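Local coordinates for protein anti-h(o) lectin I (Ulex europaeus, PDB 1FX5) that binds carbohydrate as an L-fucose-specific legume lectin that recognises the O(H) blood group and carries calcium and manganese ions, at residues L4-K9 / A49-P54. Numbering follows the deposited sequence.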
loop_
_atom_site.group_PDB
_atom_site.type_symbol
_atom_site.label_atom_id
_atom_site.label_comp_id
_atom_site.label_asym_id
_atom_site.label_seq_id
_atom_site.Cartn_x
_atom_site.Cartn_y
_atom_site.Cartn_z
ATOM N N LEU A 4 1.032 -7.095 -5.099
ATOM C CA LEU A 4 0.297 -5.918 -4.655
ATOM C C LEU A 4 -0.812 -5.660 -5.666
ATOM O O LEU A 4 -0.610 -5.737 -6.886
ATOM C CB LEU A 4 1.187 -4.678 -4.523
ATOM C CG LEU A 4 0.403 -3.442 -4.055
ATOM C CD1 LEU A 4 0.001 -3.643 -2.609
ATOM C CD2 LEU A 4 1.226 -2.173 -4.166
ATOM N N SER A 5 -1.974 -5.298 -5.151
ATOM C CA SER A 5 -3.119 -5.030 -5.978
ATOM C C SER A 5 -4.093 -4.142 -5.198
ATOM O O SER A 5 -4.307 -4.340 -3.990
ATOM C CB SER A 5 -3.749 -6.374 -6.309
ATOM O OG SER A 5 -4.821 -6.268 -7.219
ATOM N N PHE A 6 -4.634 -3.127 -5.862
ATOM C CA PHE A 6 -5.588 -2.228 -5.229
ATOM C C PHE A 6 -6.546 -1.732 -6.288
ATOM O O PHE A 6 -6.234 -1.796 -7.493
ATOM C CB PHE A 6 -4.897 -1.042 -4.503
ATOM C CG PHE A 6 -3.999 -0.201 -5.375
ATOM C CD1 PHE A 6 -4.536 0.732 -6.277
ATOM C CD2 PHE A 6 -2.625 -0.262 -5.228
ATOM C CE1 PHE A 6 -3.716 1.601 -7.005
ATOM C CE2 PHE A 6 -1.812 0.594 -5.942
ATOM C CZ PHE A 6 -2.359 1.532 -6.831
ATOM N N LYS A 7 -7.727 -1.293 -5.858
ATOM C CA LYS A 7 -8.740 -0.783 -6.780
ATOM C C LYS A 7 -9.500 0.359 -6.138
ATOM O O LYS A 7 -9.947 0.255 -4.981
ATOM C CB LYS A 7 -9.742 -1.868 -7.185
ATOM C CG LYS A 7 -10.719 -1.400 -8.258
ATOM C CD LYS A 7 -11.966 -2.267 -8.359
ATOM C CE LYS A 7 -11.688 -3.628 -8.975
ATOM N NZ LYS A 7 -12.963 -4.405 -9.155
ATOM N N PHE A 8 -9.591 1.466 -6.860
ATOM C CA PHE A 8 -10.299 2.644 -6.395
ATOM C C PHE A 8 -11.482 2.749 -7.367
ATOM O O PHE A 8 -11.277 2.955 -8.581
ATOM C CB PHE A 8 -9.461 3.920 -6.576
ATOM C CG PHE A 8 -8.331 4.094 -5.596
ATOM C CD1 PHE A 8 -8.518 4.813 -4.419
ATOM C CD2 PHE A 8 -7.054 3.626 -5.896
ATOM C CE1 PHE A 8 -7.450 5.069 -3.556
ATOM C CE2 PHE A 8 -5.983 3.877 -5.035
ATOM C CZ PHE A 8 -6.185 4.603 -3.861
ATOM N N LYS A 9 -12.705 2.568 -6.869
ATOM C CA LYS A 9 -13.898 2.664 -7.719
ATOM C C LYS A 9 -14.203 4.143 -7.975
ATOM O O LYS A 9 -14.873 4.494 -8.940
ATOM C CB LYS A 9 -15.062 1.954 -7.071
ATOM C CG LYS A 9 -14.841 0.476 -7.068
ATOM C CD LYS A 9 -15.931 -0.249 -6.340
ATOM C CE LYS A 9 -15.717 -1.742 -6.476
ATOM N NZ LYS A 9 -16.336 -2.431 -5.326
ATOM N N ALA A 49 0.081 12.865 -8.132
ATOM C CA ALA A 49 -0.582 12.043 -7.121
ATOM C C ALA A 49 -0.038 10.617 -7.246
ATOM O O ALA A 49 -0.023 10.053 -8.337
ATOM C CB ALA A 49 -2.091 12.064 -7.311
ATOM N N ARG A 50 0.406 10.035 -6.138
ATOM C CA ARG A 50 0.951 8.674 -6.157
ATOM C C ARG A 50 0.364 7.847 -5.050
ATOM O O ARG A 50 -0.038 8.402 -4.019
ATOM C CB ARG A 50 2.460 8.695 -5.864
ATOM C CG ARG A 50 3.231 9.855 -6.428
ATOM C CD ARG A 50 4.704 9.793 -6.058
ATOM N NE ARG A 50 5.375 11.060 -6.335
ATOM C CZ ARG A 50 6.628 11.175 -6.766
ATOM N NH1 ARG A 50 7.368 10.092 -6.979
ATOM N NH2 ARG A 50 7.136 12.377 -6.999
ATOM N N TYR A 51 0.339 6.526 -5.234
ATOM C CA TYR A 51 -0.190 5.639 -4.187
ATOM C C TYR A 51 0.901 5.784 -3.096
ATOM O O TYR A 51 2.102 5.859 -3.409
ATOM C CB TYR A 51 -0.326 4.176 -4.668
ATOM C CG TYR A 51 -0.967 3.257 -3.633
ATOM C CD1 TYR A 51 -0.273 2.166 -3.129
ATOM C CD2 TYR A 51 -2.263 3.499 -3.143
ATOM C CE1 TYR A 51 -0.836 1.340 -2.162
ATOM C CE2 TYR A 51 -2.847 2.671 -2.165
ATOM C CZ TYR A 51 -2.121 1.588 -1.683
ATOM O OH TYR A 51 -2.652 0.724 -0.733
ATOM N N ILE A 52 0.487 5.812 -1.831
ATOM C CA ILE A 52 1.419 5.982 -0.728
ATOM C C ILE A 52 2.523 4.938 -0.477
ATOM O O ILE A 52 3.604 5.284 -0.011
ATOM C CB ILE A 52 0.643 6.352 0.580
ATOM C CG1 ILE A 52 1.577 7.030 1.574
ATOM C CG2 ILE A 52 -0.010 5.128 1.194
ATOM C CD1 ILE A 52 0.879 7.450 2.849
ATOM N N ALA A 53 2.276 3.684 -0.831
ATOM C CA ALA A 53 3.267 2.628 -0.634
ATOM C C ALA A 53 4.135 2.370 -1.881
ATOM O O ALA A 53 3.602 2.275 -2.984
ATOM C CB ALA A 53 2.552 1.324 -0.258
ATOM N N PRO A 54 5.475 2.236 -1.715
ATOM C CA PRO A 54 6.358 1.966 -2.862
ATOM C C PRO A 54 6.110 0.524 -3.363
ATOM O O PRO A 54 5.657 -0.354 -2.604
ATOM C CB PRO A 54 7.763 2.104 -2.269
ATOM C CG PRO A 54 7.572 3.038 -1.109
ATOM C CD PRO A 54 6.265 2.561 -0.511
#
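Phe-6 and Tyr-51 meet ring on ring, and this offset face-to-face stack is the main link between 4-9 and 49-54. The centroids are 4.2 Å apart and the planes tilt by 26°, so the stack opens slightly like a wedge. Phe-6 CE2 presses over the base of the tyrosine ring, 3.6 Å from both Tyr-51 CG and Tyr-51 CD1, while Phe-6 CZ slips past the rim to come within 4.0 Å of Tyr-51 CB. The two side chains run past one another in opposite directions. Tyr-51 reaches the stack by extending CG anti to its backbone N (chi1 -176°), whereas Phe-6 tucks CG between N and the carbonyl carbon (57°).

The remaining apolar contacts lie around this pair. Phe-8 meets the tyrosine edge to edge, its CZ 4.1 Å from Tyr-51 CD2. The same phenylalanine takes Phe-6 CE1 in its own ring plane, against its rim. Leu-4 makes a looser approach, with CD2 4.5 Å from Tyr-51 CE1. Beyond the two segments, Trp-231 meets the Phe-6 ring edge-to-face, Phe-11 packs against Phe-8, and Asp-17 touches both Phe-8 and Tyr-51.

No hydrogen bond crosses between the segments; each backbone is paired with other strands. Strand 3-8 runs antiparallel to 224-236 and also to a strand of the second subunit, continuing the sheet across the dimer interface. Strand 44-59 pairs with 18-22 and 209-219. The contact therefore spans the apolar interior of the legume lectin sandwich near the interface, where Tyr-51 also packs against Leu-4 of the second subunit. With three buried aromatic rings in touch and no polar bond between the segments, cohesion here rests on dispersion and the exclusion of water.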